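Polyphosphate kinase (Porphyromonas gingivalis, PDB 2O8R) probably catalyses the reversible, magnesium-dependent transfer of the terminal phosphate of ATP onto a long polyphosphate chain. Local coordinates at residues L142-L148 and Y179-P185; L164-E170 and Y224-Y230; I373-Q377 and V438-A443; V400-L406 and G426-S432. The protein carries 3 engineered substitutions. All blocks are in the same frame, centred on the assembly; numbering follows the deposited sequence.

How the contacts relate
Contacts 1 and 2, their centres about 11 Å apart, are two strand pairings of one sheet in the middle domain, linked by the pairing of strands 178-183 and 163-169 between them; probable backbone bonds there run from Val166 N to Ala180 O (2.7 Å) and from Leu182 N to Leu164 O (2.8 Å). Contacts 3 and 4, with centres about 9 Å apart, share another sheet in the first C-terminal domain, where Phe403 N probably bonds to Leu375 O (2.9 Å). The centres of contacts 1 and 3 are about 48 Å apart. Contact 3 carries His439, the predicted phosphohistidine, beside a sulfate; contact 4 places the Glu405 side chain about 4 Å from that of His439. Contacts 1 and 2 touch the second subunit.

Contact 1: residues L142-L148 and Y179-P185; sequences LLYPMLL and YALLNVP
Met146 and Leu181 form the close-packed part of this antiparallel pairing. Their backbones exchange two bonds, a nearly straight one from Leu181 N to Met146 O (2.6 Å, 173° at the hydrogen) and a more bent return from Met146 N to Leu181 O (2.9 Å). The two side chains run alongside each other in the same direction, and the selenomethionine chain of Met146, bent at its last torsion, lays CE against Leu181 CD2 at 3.7 Å. Leu148 closes the same side: its CD2 branch lies 4.0 Å from Leu181 CB, and its N bonds to Tyr179 O (2.9 Å). On the other face Ala180 CB rests against Met146 O.

Towards residues 142-144 the regular ladder stops and a side-chain amide takes over. Asn183 CG sits between its backbone N and carbonyl carbon (chi1 46°), which carries the amide across the gap. Asn183 OD1 accepts the Tyr144 N-H at 2.8 Å, whereas Asn183 ND2 gives Leu142 O a short but bent, weak bond. The same amide stands at the edge of the Tyr144 ring, the planes 47° apart. Beyond it the contact is mostly apolar, with Leu142 CB 3.6 Å from Pro185 CB. Leu142 and Tyr144 are partly exposed even in the dimer, where Tyr144 stacks on Tyr144 of the second subunit. This is an antiparallel pairing at the margin of a mixed sheet: strand 146-147 is one of the two outermost strands within the chain, and it lies at the dimer interface of the middle domain.

Contact 2: residues L164-E170 and Y224-Y230; sequences LAVRLKE and YEVMDSY
Leu164 meets the second strand through its backbone, CA approaching Tyr230 O at 3.5 Å in a CA-H...O contact. Ala165 and Tyr230 form a hydrogen-bonded antiparallel pair, with 2.9 Å from Ala165 N to Tyr230 O and a reciprocal bond back to Ala165 O. Val166 turns to the opposite face of the sheet, where its CG1, anti to the backbone N (chi1 179°), meets Val226 CG1 at 3.8 Å while CG2 leans on Ser229 CB.

At Arg167 the ladder accommodates an extra residue: Arg167 N bonds to Asp228 O and Met227 N to Arg167 O (2.9 Å), so Met227 and Asp228 together face one residue, a beta bulge. The guanidinium, carried round by a bend at chi3 (79°), has Tyr230 OH 3.8 Å above its plane over the centre; the tyrosine ring stands almost perpendicular to it, and Met227 CB fills an edge. A cation-pi contact with Tyr177 adds to the surroundings of this group.

Leu168 covers one face of the Tyr224 ring with CD1, and its CB touches Tyr224 CD1 at 3.7 Å. Lys169 pairs with Glu225, the bond from Glu225 N to Lys169 O measuring 2.7 Å, and the selenium of Met227 lies against its CB. Glu170 ends the segment with CG against Tyr224 CE1.

Strand 163-169 runs between strands 178-183 and 225-235. Leu217 of helix 217-220 packs on Val166, Val226 and Ser229, helix 209-214 covers Leu164, and the loop residue Met275 touches Ala165 and Tyr230.

Contact 3: residues I373-Q377 and V438-A443; sequences IRLTQ and VHAKTA. With SO4 (sulfate ion), chain F.
Thr376 OG1 is the polar centre of this contact: it accepts the Thr442 N-H at 3.0 Å and lies 2.8 Å from Ala440 O. Chi1 of 51° places the hydroxyl between the residue's own N and carbonyl carbon, facing the backbone of residues 440-442, and sends CG2 towards Val438, whose CG1 it meets at 4.0 Å with the side chains at about a right angle. The backbone supports the same join, Thr376 N bonding to Thr442 O (3.0 Å) nearly head-on to the carbonyl. One residue back, Leu375 and Ala443 form a non-hydrogen-bonded antiparallel pair whose CB atoms touch at 3.8 Å.

In the loop leading into strand 442-447, His439 and Lys441 point away from residues 373-377 and converge on a sulfate. Lys441 CE lies over one face of the imidazole, offset toward the rim, and the sulfate is at the ring's edge. His439 NE2 makes a weak bond to sulfate O3 (3.2 Å), as does Lys441 NZ (3.3 Å), which also bonds to Asn465. His597 and Arg599 hold the anion too, and Glu628 bonds to His439 ND1.

His439-Ala440-Lys441 matches the HxK signature of the phospholipase D superfamily. Thr376 ties down the end of the loop carrying it through its bonds to Thr442, and the cluster of nitrogen donors round sulfate is consistent with a phosphate-binding site beside the predicted phosphohistidine.

Contact 4: residues V400-L406 and G426-S432; sequences VSVFVEL and GIRIVYS
Val400-Val404 and Arg428-Tyr431 run parallel, their short axes 24° apart and 4.7 Å at closest approach, with backbone bonds stepping from Arg428 N to Val400 O (2.7 Å) through to Val404 N and Val430 O (3.0 Å). On the face holding Val402 and Val404, branched side chains touch. Ile427 CG2, anti to its N, reaches both Val400 CG1 (3.8 Å) and Val402 CG2 (4.0 Å), while Ile429 CG2 meets Val404 CG2 at 3.8 Å. Helices 385-395 and 416-425 pack against this face.

On the reverse face Phe403 and Val430 lie alongside each other and point the same way. Val430 CG1 lies over one face of the ring, and CG2 approaches the ring atom Phe403 CD1 at 3.4 Å. Phe494 meets that ring from helix 484-497. Arg428 is also on this face, its guanidinium engaged in a salt bridge with Asp498.

The pairing frays at the C-terminal end, where Ser432 N and OG both make weak bonds to Val404 O, the OG one at 3.2 Å. Helix 416-425, ended by a Schellman motif at Gly426, connects the two strands as in a beta-alpha-beta crossover. Just past the C-terminal end of strand 399-404, Glu405 lies beside the predicted active-site residue His439: its carboxylate forms a long, weak ion pair with Lys441, a residue that also contacts the sulfate, so the end of this strand helps to frame the predicted site.

Contact 1: residues L142-L148 and Y179-P185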
# COMPACT_ATOMS: atom_id res chain seq x y z
N LEU A 142 16.93 -0.37 -15.59
CA LEU A 142 15.56 -0.83 -15.47
C LEU A 142 14.94 -1.18 -16.83
O LEU A 142 13.74 -1.45 -16.95
CB LEU A 142 14.72 0.22 -14.73
CG LEU A 142 15.08 0.63 -13.29
CD1 LEU A 142 14.03 1.58 -12.72
CD2 LEU A 142 15.21 -0.58 -12.39
N LEU A 143 15.76 -1.18 -17.87
CA LEU A 143 15.30 -1.50 -19.21
C LEU A 143 15.42 -2.99 -19.53
O LEU A 143 16.20 -3.72 -18.92
CB LEU A 143 16.12 -0.70 -20.21
CG LEU A 143 15.56 0.63 -20.75
CD1 LEU A 143 14.62 1.28 -19.78
CD2 LEU A 143 16.70 1.58 -21.13
N TYR A 144 14.63 -3.43 -20.49
CA TYR A 144 14.78 -4.76 -21.06
C TYR A 144 14.65 -4.63 -22.57
O TYR A 144 13.54 -4.73 -23.09
CB TYR A 144 13.71 -5.69 -20.53
CG TYR A 144 13.79 -5.93 -19.06
CD1 TYR A 144 14.48 -7.02 -18.55
CD2 TYR A 144 13.15 -5.08 -18.16
CE1 TYR A 144 14.53 -7.26 -17.18
CE2 TYR A 144 13.20 -5.30 -16.79
CZ TYR A 144 13.89 -6.39 -16.31
OH TYR A 144 13.95 -6.59 -14.95
N PRO A 145 15.77 -4.39 -23.27
CA PRO A 145 15.70 -4.19 -24.72
C PRO A 145 15.31 -5.48 -25.40
O PRO A 145 16.02 -6.48 -25.28
CB PRO A 145 17.13 -3.80 -25.10
CG PRO A 145 17.78 -3.42 -23.80
CD PRO A 145 17.14 -4.28 -22.77
N MSE A 146 14.18 -5.46 -26.07
CA MSE A 146 13.65 -6.66 -26.70
C MSE A 146 13.53 -6.49 -28.19
O MSE A 146 12.64 -5.77 -28.66
CB MSE A 146 12.29 -7.01 -26.13
CG MSE A 146 12.35 -7.44 -24.69
SE MSE A 146 10.57 -7.66 -23.96
CE MSE A 146 10.03 -5.78 -23.85
N LEU A 147 14.43 -7.13 -28.93
CA LEU A 147 14.28 -7.30 -30.37
C LEU A 147 13.06 -8.16 -30.62
O LEU A 147 12.84 -9.15 -29.92
CB LEU A 147 15.51 -7.96 -30.97
CG LEU A 147 16.56 -7.04 -31.57
CD1 LEU A 147 17.97 -7.59 -31.29
CD2 LEU A 147 16.30 -6.89 -33.06
N LEU A 148 12.27 -7.75 -31.60
CA LEU A 148 11.07 -8.46 -31.97
C LEU A 148 11.33 -9.31 -33.20
O LEU A 148 11.45 -8.79 -34.30
CB LEU A 148 9.97 -7.45 -32.27
CG LEU A 148 9.45 -6.61 -31.10
CD1 LEU A 148 8.48 -5.58 -31.65
CD2 LEU A 148 8.79 -7.51 -30.03
N TYR A 179 12.94 -4.38 -35.70
CA TYR A 179 12.04 -3.74 -34.76
C TYR A 179 12.29 -4.20 -33.35
O TYR A 179 12.61 -5.36 -33.12
CB TYR A 179 10.59 -3.98 -35.16
CG TYR A 179 10.26 -3.26 -36.43
CD1 TYR A 179 10.03 -1.89 -36.42
CD2 TYR A 179 10.21 -3.93 -37.64
CE1 TYR A 179 9.73 -1.22 -37.57
CE2 TYR A 179 9.92 -3.26 -38.81
CZ TYR A 179 9.69 -1.90 -38.77
OH TYR A 179 9.39 -1.20 -39.92
N ALA A 180 12.16 -3.28 -32.40
CA ALA A 180 12.39 -3.60 -31.01
C ALA A 180 11.34 -3.01 -30.08
O ALA A 180 10.68 -2.00 -30.39
CB ALA A 180 13.76 -3.18 -30.59
N LEU A 181 11.19 -3.66 -28.94
CA LEU A 181 10.23 -3.23 -27.96
C LEU A 181 11.01 -2.93 -26.71
O LEU A 181 11.79 -3.77 -26.27
CB LEU A 181 9.26 -4.36 -27.67
CG LEU A 181 8.03 -4.09 -26.81
CD1 LEU A 181 7.04 -3.21 -27.55
CD2 LEU A 181 7.38 -5.39 -26.45
N LEU A 182 10.81 -1.74 -26.14
CA LEU A 182 11.26 -1.57 -24.76
C LEU A 182 10.28 -0.94 -23.76
O LEU A 182 9.26 -0.33 -24.13
CB LEU A 182 12.68 -0.99 -24.65
CG LEU A 182 13.10 0.23 -25.45
CD1 LEU A 182 12.62 1.47 -24.76
CD2 LEU A 182 14.60 0.23 -25.54
N ASN A 183 10.60 -1.15 -22.48
CA ASN A 183 9.73 -0.80 -21.38
C ASN A 183 10.01 0.60 -20.90
O ASN A 183 11.14 1.05 -20.93
CB ASN A 183 9.93 -1.79 -20.23
CG ASN A 183 11.40 -2.04 -19.93
OD1 ASN A 183 12.23 -2.12 -20.83
ND2 ASN A 183 11.72 -2.17 -18.65
N VAL A 184 8.97 1.29 -20.45
CA VAL A 184 9.20 2.53 -19.75
C VAL A 184 8.93 2.26 -18.27
O VAL A 184 7.79 2.12 -17.85
CB VAL A 184 8.44 3.72 -20.37
CG1 VAL A 184 8.27 3.45 -21.85
CG2 VAL A 184 7.10 3.93 -19.74
N PRO A 185 10.01 2.12 -17.49
CA PRO A 185 9.95 1.55 -16.14
C PRO A 185 9.27 2.46 -15.13
O PRO A 185 9.90 2.88 -14.16
CB PRO A 185 11.42 1.35 -15.78
CG PRO A 185 12.16 2.33 -16.62
CD PRO A 185 11.37 2.55 -17.87

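Contact 2: residues L164-E170 and Y224-Y230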
# COMPACT_ATOMS: atom_id res chain seq x y z
N LEU A 164 7.72 1.46 -25.84
CA LEU A 164 8.28 2.11 -27.00
C LEU A 164 8.58 1.03 -28.01
O LEU A 164 9.32 0.08 -27.73
CB LEU A 164 9.57 2.81 -26.61
CG LEU A 164 9.65 4.32 -26.42
CD1 LEU A 164 8.31 5.04 -26.53
CD2 LEU A 164 10.31 4.60 -25.09
N ALA A 165 7.97 1.15 -29.18
CA ALA A 165 8.37 0.33 -30.31
C ALA A 165 9.37 1.13 -31.12
O ALA A 165 9.08 2.24 -31.55
CB ALA A 165 7.19 -0.05 -31.14
N VAL A 166 10.56 0.56 -31.30
CA VAL A 166 11.68 1.19 -32.00
C VAL A 166 11.93 0.51 -33.34
O VAL A 166 11.98 -0.72 -33.41
CB VAL A 166 13.00 1.07 -31.18
CG1 VAL A 166 14.15 1.71 -31.91
CG2 VAL A 166 12.85 1.67 -29.80
N ARG A 167 12.10 1.30 -34.40
CA ARG A 167 12.51 0.79 -35.71
C ARG A 167 14.01 0.95 -35.89
O ARG A 167 14.56 2.03 -35.68
CB ARG A 167 11.79 1.56 -36.81
CG ARG A 167 12.23 1.21 -38.20
CD ARG A 167 11.24 1.70 -39.23
NE ARG A 167 11.38 3.12 -39.50
CZ ARG A 167 10.55 3.81 -40.28
NH1 ARG A 167 9.53 3.20 -40.86
NH2 ARG A 167 10.75 5.11 -40.48
N LEU A 168 14.68 -0.13 -36.30
CA LEU A 168 16.13 -0.12 -36.45
C LEU A 168 16.64 -0.51 -37.84
O LEU A 168 16.13 -1.45 -38.46
CB LEU A 168 16.74 -1.06 -35.41
CG LEU A 168 16.37 -0.77 -33.96
CD1 LEU A 168 16.47 -2.04 -33.12
CD2 LEU A 168 17.24 0.34 -33.39
N LYS A 169 17.65 0.22 -38.32
CA LYS A 169 18.40 -0.17 -39.52
C LYS A 169 19.86 -0.36 -39.14
O LYS A 169 20.43 0.47 -38.45
CB LYS A 169 18.27 0.89 -40.61
CG LYS A 169 18.56 0.38 -42.00
CD LYS A 169 18.90 1.53 -42.93
CE LYS A 169 19.87 1.11 -44.00
NZ LYS A 169 20.72 2.25 -44.46
N GLU A 170 20.45 -1.46 -39.61
CA GLU A 170 21.70 -1.98 -39.05
C GLU A 170 22.98 -1.38 -39.64
O GLU A 170 23.13 -0.16 -39.67
CB GLU A 170 21.71 -3.50 -39.21
CG GLU A 170 22.37 -4.25 -38.09
CD GLU A 170 22.14 -5.74 -38.21
OE1 GLU A 170 22.94 -6.51 -37.63
OE2 GLU A 170 21.17 -6.13 -38.89
N TYR A 224 23.16 -0.21 -34.36
CA TYR A 224 22.08 0.16 -35.27
C TYR A 224 21.97 1.66 -35.40
O TYR A 224 22.43 2.40 -34.54
CB TYR A 224 20.72 -0.32 -34.75
CG TYR A 224 20.59 -1.80 -34.53
CD1 TYR A 224 20.08 -2.63 -35.53
CD2 TYR A 224 20.95 -2.37 -33.32
CE1 TYR A 224 19.95 -3.99 -35.32
CE2 TYR A 224 20.82 -3.73 -33.10
CZ TYR A 224 20.32 -4.53 -34.11
OH TYR A 224 20.20 -5.89 -33.88
N GLU A 225 21.33 2.08 -36.48
CA GLU A 225 20.91 3.46 -36.66
C GLU A 225 19.44 3.52 -36.24
O GLU A 225 18.57 2.95 -36.91
CB GLU A 225 21.07 3.87 -38.13
CG GLU A 225 21.43 5.32 -38.35
CD GLU A 225 22.82 5.66 -37.84
OE1 GLU A 225 23.00 6.77 -37.28
OE2 GLU A 225 23.73 4.83 -38.01
N VAL A 226 19.17 4.17 -35.11
CA VAL A 226 17.82 4.22 -34.54
C VAL A 226 16.94 5.13 -35.39
O VAL A 226 17.12 6.34 -35.41
CB VAL A 226 17.83 4.76 -33.10
CG1 VAL A 226 16.46 4.64 -32.50
CG2 VAL A 226 18.86 4.04 -32.23
N MSE A 227 15.98 4.53 -36.09
CA MSE A 227 15.19 5.26 -37.09
C MSE A 227 14.08 6.10 -36.51
O MSE A 227 13.91 7.26 -36.87
CB MSE A 227 14.66 4.31 -38.16
CG MSE A 227 15.78 3.50 -38.81
SE MSE A 227 16.98 4.51 -39.98
CE MSE A 227 17.93 5.74 -38.80
N ASP A 228 13.32 5.49 -35.61
CA ASP A 228 12.20 6.16 -34.99
C ASP A 228 11.77 5.28 -33.83
O ASP A 228 12.10 4.09 -33.78
CB ASP A 228 11.06 6.32 -36.00
CG ASP A 228 10.23 7.58 -35.76
OD1 ASP A 228 10.10 8.03 -34.60
OD2 ASP A 228 9.70 8.11 -36.76
N SER A 229 11.06 5.88 -32.88
CA SER A 229 10.34 5.12 -31.89
C SER A 229 8.95 5.72 -31.75
O SER A 229 8.73 6.88 -32.10
CB SER A 229 11.09 5.10 -30.55
OG SER A 229 11.13 6.37 -29.95
N TYR A 230 8.02 4.89 -31.27
CA TYR A 230 6.63 5.29 -31.13
C TYR A 230 6.06 4.68 -29.85
O TYR A 230 6.32 3.51 -29.55
CB TYR A 230 5.81 4.80 -32.32
CG TYR A 230 6.53 4.83 -33.65
CD1 TYR A 230 6.38 5.90 -34.52
CD2 TYR A 230 7.35 3.76 -34.04
CE1 TYR A 230 7.03 5.92 -35.74
CE2 TYR A 230 8.01 3.78 -35.26
CZ TYR A 230 7.84 4.86 -36.11
OH TYR A 230 8.49 4.88 -37.32

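Contact 3: residues I373-Q377 and V438-A443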
# COMPACT_ATOMS: atom_id res chain seq x y z
N ILE A 373 -22.63 -3.88 17.51
CA ILE A 373 -22.39 -2.98 16.40
C ILE A 373 -22.40 -3.80 15.11
O ILE A 373 -21.78 -4.86 15.04
CB ILE A 373 -21.05 -2.29 16.51
CG1 ILE A 373 -20.92 -1.60 17.87
CG2 ILE A 373 -20.86 -1.30 15.39
CD1 ILE A 373 -19.53 -1.06 18.15
N ARG A 374 -23.12 -3.32 14.11
CA ARG A 374 -23.25 -4.02 12.84
C ARG A 374 -23.15 -3.01 11.72
O ARG A 374 -23.82 -1.97 11.77
CB ARG A 374 -24.59 -4.74 12.77
CG ARG A 374 -24.85 -5.61 13.98
CD ARG A 374 -26.31 -6.00 14.11
NE ARG A 374 -26.74 -6.98 13.12
CZ ARG A 374 -26.33 -8.25 13.08
NH1 ARG A 374 -25.44 -8.70 13.95
NH2 ARG A 374 -26.81 -9.06 12.15
N LEU A 375 -22.31 -3.29 10.74
CA LEU A 375 -22.21 -2.39 9.58
C LEU A 375 -21.89 -3.06 8.23
O LEU A 375 -21.43 -4.21 8.15
CB LEU A 375 -21.23 -1.24 9.86
CG LEU A 375 -19.80 -1.32 9.34
CD1 LEU A 375 -19.15 0.05 9.37
CD2 LEU A 375 -19.02 -2.30 10.16
N THR A 376 -22.15 -2.32 7.17
CA THR A 376 -21.82 -2.79 5.85
C THR A 376 -20.49 -2.15 5.44
O THR A 376 -20.12 -1.11 5.97
CB THR A 376 -22.95 -2.48 4.86
OG1 THR A 376 -23.30 -1.10 4.95
CG2 THR A 376 -24.18 -3.30 5.20
N GLN A 377 -19.76 -2.80 4.53
CA GLN A 377 -18.47 -2.33 4.02
C GLN A 377 -18.28 -2.85 2.60
O GLN A 377 -18.54 -4.03 2.34
CB GLN A 377 -17.34 -2.86 4.90
CG GLN A 377 -16.81 -1.89 5.95
CD GLN A 377 -15.50 -1.23 5.55
OE1 GLN A 377 -14.82 -0.62 6.38
NE2 GLN A 377 -15.13 -1.34 4.27
N VAL A 438 -24.72 -6.89 -1.24
CA VAL A 438 -25.28 -5.84 -0.38
C VAL A 438 -24.61 -4.50 -0.66
O VAL A 438 -23.48 -4.23 -0.25
CB VAL A 438 -25.19 -6.20 1.12
CG1 VAL A 438 -25.71 -5.06 2.00
CG2 VAL A 438 -25.97 -7.47 1.40
N HIS A 439 -25.33 -3.64 -1.37
CA HIS A 439 -24.81 -2.34 -1.71
C HIS A 439 -25.19 -1.31 -0.64
O HIS A 439 -24.62 -0.23 -0.60
CB HIS A 439 -25.30 -1.93 -3.10
CG HIS A 439 -24.65 -0.69 -3.63
ND1 HIS A 439 -25.28 0.54 -3.62
CD2 HIS A 439 -23.43 -0.49 -4.16
CE1 HIS A 439 -24.47 1.44 -4.14
NE2 HIS A 439 -23.34 0.85 -4.48
N ALA A 440 -26.14 -1.68 0.22
CA ALA A 440 -26.61 -0.83 1.32
C ALA A 440 -25.47 -0.23 2.15
O ALA A 440 -24.46 -0.88 2.41
CB ALA A 440 -27.53 -1.63 2.22
N LYS A 441 -25.64 1.02 2.56
CA LYS A 441 -24.59 1.73 3.30
C LYS A 441 -25.10 2.11 4.70
O LYS A 441 -25.41 3.28 4.96
CB LYS A 441 -24.16 2.99 2.54
CG LYS A 441 -24.05 2.86 1.01
CD LYS A 441 -22.73 2.24 0.62
CE LYS A 441 -22.52 2.25 -0.87
NZ LYS A 441 -21.28 1.50 -1.22
N THR A 442 -25.19 1.13 5.59
CA THR A 442 -25.75 1.33 6.91
C THR A 442 -24.84 0.84 8.03
O THR A 442 -24.10 -0.13 7.87
CB THR A 442 -27.10 0.60 7.07
OG1 THR A 442 -26.88 -0.81 6.94
CG2 THR A 442 -28.10 1.04 6.01
N ALA A 443 -24.89 1.53 9.17
CA ALA A 443 -24.28 1.04 10.41
C ALA A 443 -25.35 0.99 11.50
O ALA A 443 -26.39 1.65 11.40
CB ALA A 443 -23.13 1.92 10.83
S SO4 F . -21.08 3.30 -5.18
O1 SO4 F . -20.17 4.43 -5.28
O2 SO4 F . -21.33 2.75 -6.52
O3 SO4 F . -20.48 2.27 -4.33
O4 SO4 F . -22.31 3.72 -4.51

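Contact 4: residues V400-L406 and G426-S432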
# COMPACT_ATOMS: atom_id res chain seq x y z
N VAL A 400 -19.78 -7.86 17.20
CA VAL A 400 -19.42 -7.04 16.04
C VAL A 400 -19.53 -7.79 14.71
O VAL A 400 -18.78 -8.74 14.46
CB VAL A 400 -18.01 -6.42 16.18
CG1 VAL A 400 -17.68 -5.56 14.97
CG2 VAL A 400 -17.90 -5.59 17.45
N SER A 401 -20.46 -7.38 13.85
CA SER A 401 -20.62 -8.01 12.53
C SER A 401 -20.32 -7.04 11.40
O SER A 401 -20.73 -5.88 11.45
CB SER A 401 -22.03 -8.54 12.35
OG SER A 401 -22.68 -8.65 13.60
N VAL A 402 -19.60 -7.51 10.38
CA VAL A 402 -19.36 -6.71 9.17
C VAL A 402 -19.83 -7.45 7.92
O VAL A 402 -19.31 -8.52 7.60
CB VAL A 402 -17.88 -6.35 8.99
CG1 VAL A 402 -17.68 -5.51 7.74
CG2 VAL A 402 -17.35 -5.61 10.20
N PHE A 403 -20.82 -6.88 7.23
CA PHE A 403 -21.38 -7.46 6.02
C PHE A 403 -20.73 -6.83 4.83
O PHE A 403 -20.89 -5.63 4.61
CB PHE A 403 -22.89 -7.26 5.95
CG PHE A 403 -23.63 -8.06 6.98
CD1 PHE A 403 -24.16 -9.29 6.66
CD2 PHE A 403 -23.75 -7.59 8.28
CE1 PHE A 403 -24.82 -10.04 7.62
CE2 PHE A 403 -24.40 -8.33 9.24
CZ PHE A 403 -24.94 -9.56 8.91
N VAL A 404 -20.01 -7.65 4.07
CA VAL A 404 -19.16 -7.17 2.98
C VAL A 404 -19.69 -7.63 1.63
O VAL A 404 -19.83 -8.85 1.38
CB VAL A 404 -17.70 -7.68 3.13
CG1 VAL A 404 -16.80 -7.00 2.12
CG2 VAL A 404 -17.17 -7.46 4.54
N GLU A 405 -19.95 -6.67 0.75
CA GLU A 405 -20.58 -6.96 -0.55
C GLU A 405 -19.69 -7.61 -1.62
O GLU A 405 -20.15 -7.85 -2.73
CB GLU A 405 -21.22 -5.70 -1.14
CG GLU A 405 -20.28 -4.52 -1.33
CD GLU A 405 -20.90 -3.39 -2.16
OE1 GLU A 405 -21.13 -3.59 -3.37
OE2 GLU A 405 -21.14 -2.30 -1.60
N LEU A 406 -18.43 -7.90 -1.29
CA LEU A 406 -17.51 -8.40 -2.30
C LEU A 406 -17.63 -9.90 -2.61
O LEU A 406 -18.52 -10.58 -2.09
CB LEU A 406 -16.07 -7.98 -2.02
CG LEU A 406 -15.41 -7.51 -3.33
CD1 LEU A 406 -15.83 -6.08 -3.68
CD2 LEU A 406 -13.89 -7.71 -3.33
N GLY A 426 -12.39 -10.74 17.50
CA GLY A 426 -13.75 -11.12 17.89
C GLY A 426 -14.81 -10.68 16.91
O GLY A 426 -15.97 -11.08 17.04
N ILE A 427 -14.41 -9.85 15.94
CA ILE A 427 -15.31 -9.41 14.85
C ILE A 427 -15.77 -10.58 13.98
O ILE A 427 -15.02 -11.55 13.79
CB ILE A 427 -14.62 -8.38 13.93
CG1 ILE A 427 -14.10 -7.17 14.73
CG2 ILE A 427 -15.56 -7.94 12.86
CD1 ILE A 427 -13.24 -6.21 13.89
N ARG A 428 -16.99 -10.51 13.47
CA ARG A 428 -17.49 -11.49 12.51
C ARG A 428 -17.64 -10.84 11.14
O ARG A 428 -18.13 -9.71 11.01
CB ARG A 428 -18.84 -12.06 12.95
CG ARG A 428 -18.79 -12.91 14.18
CD ARG A 428 -20.15 -13.50 14.52
NE ARG A 428 -20.90 -13.93 13.34
CZ ARG A 428 -22.15 -13.53 13.07
NH1 ARG A 428 -22.77 -12.71 13.91
NH2 ARG A 428 -22.78 -13.96 11.98
N ILE A 429 -17.22 -11.56 10.10
CA ILE A 429 -17.28 -11.03 8.74
C ILE A 429 -18.11 -11.96 7.89
O ILE A 429 -17.73 -13.11 7.68
CB ILE A 429 -15.86 -10.85 8.11
CG1 ILE A 429 -15.04 -9.85 8.93
CG2 ILE A 429 -16.00 -10.37 6.70
CD1 ILE A 429 -13.56 -9.91 8.71
N VAL A 430 -19.26 -11.48 7.42
CA VAL A 430 -20.07 -12.29 6.53
C VAL A 430 -20.19 -11.69 5.13
O VAL A 430 -20.41 -10.48 4.96
CB VAL A 430 -21.43 -12.76 7.16
CG1 VAL A 430 -21.54 -12.38 8.65
CG2 VAL A 430 -22.64 -12.33 6.32
N TYR A 431 -19.99 -12.55 4.13
CA TYR A 431 -19.98 -12.18 2.72
C TYR A 431 -21.34 -12.38 2.09
O TYR A 431 -22.15 -13.18 2.59
CB TYR A 431 -18.98 -13.04 1.92
CG TYR A 431 -17.87 -13.71 2.71
CD1 TYR A 431 -18.10 -14.91 3.39
CD2 TYR A 431 -16.59 -13.17 2.74
CE1 TYR A 431 -17.08 -15.52 4.11
CE2 TYR A 431 -15.57 -13.78 3.45
CZ TYR A 431 -15.82 -14.96 4.13
OH TYR A 431 -14.80 -15.56 4.84
N SER A 432 -21.59 -11.68 0.99
CA SER A 432 -22.77 -11.92 0.17
C SER A 432 -22.40 -13.07 -0.76
O SER A 432 -21.65 -12.88 -1.72
CB SER A 432 -23.11 -10.69 -0.68
OG SER A 432 -22.54 -9.49 -0.18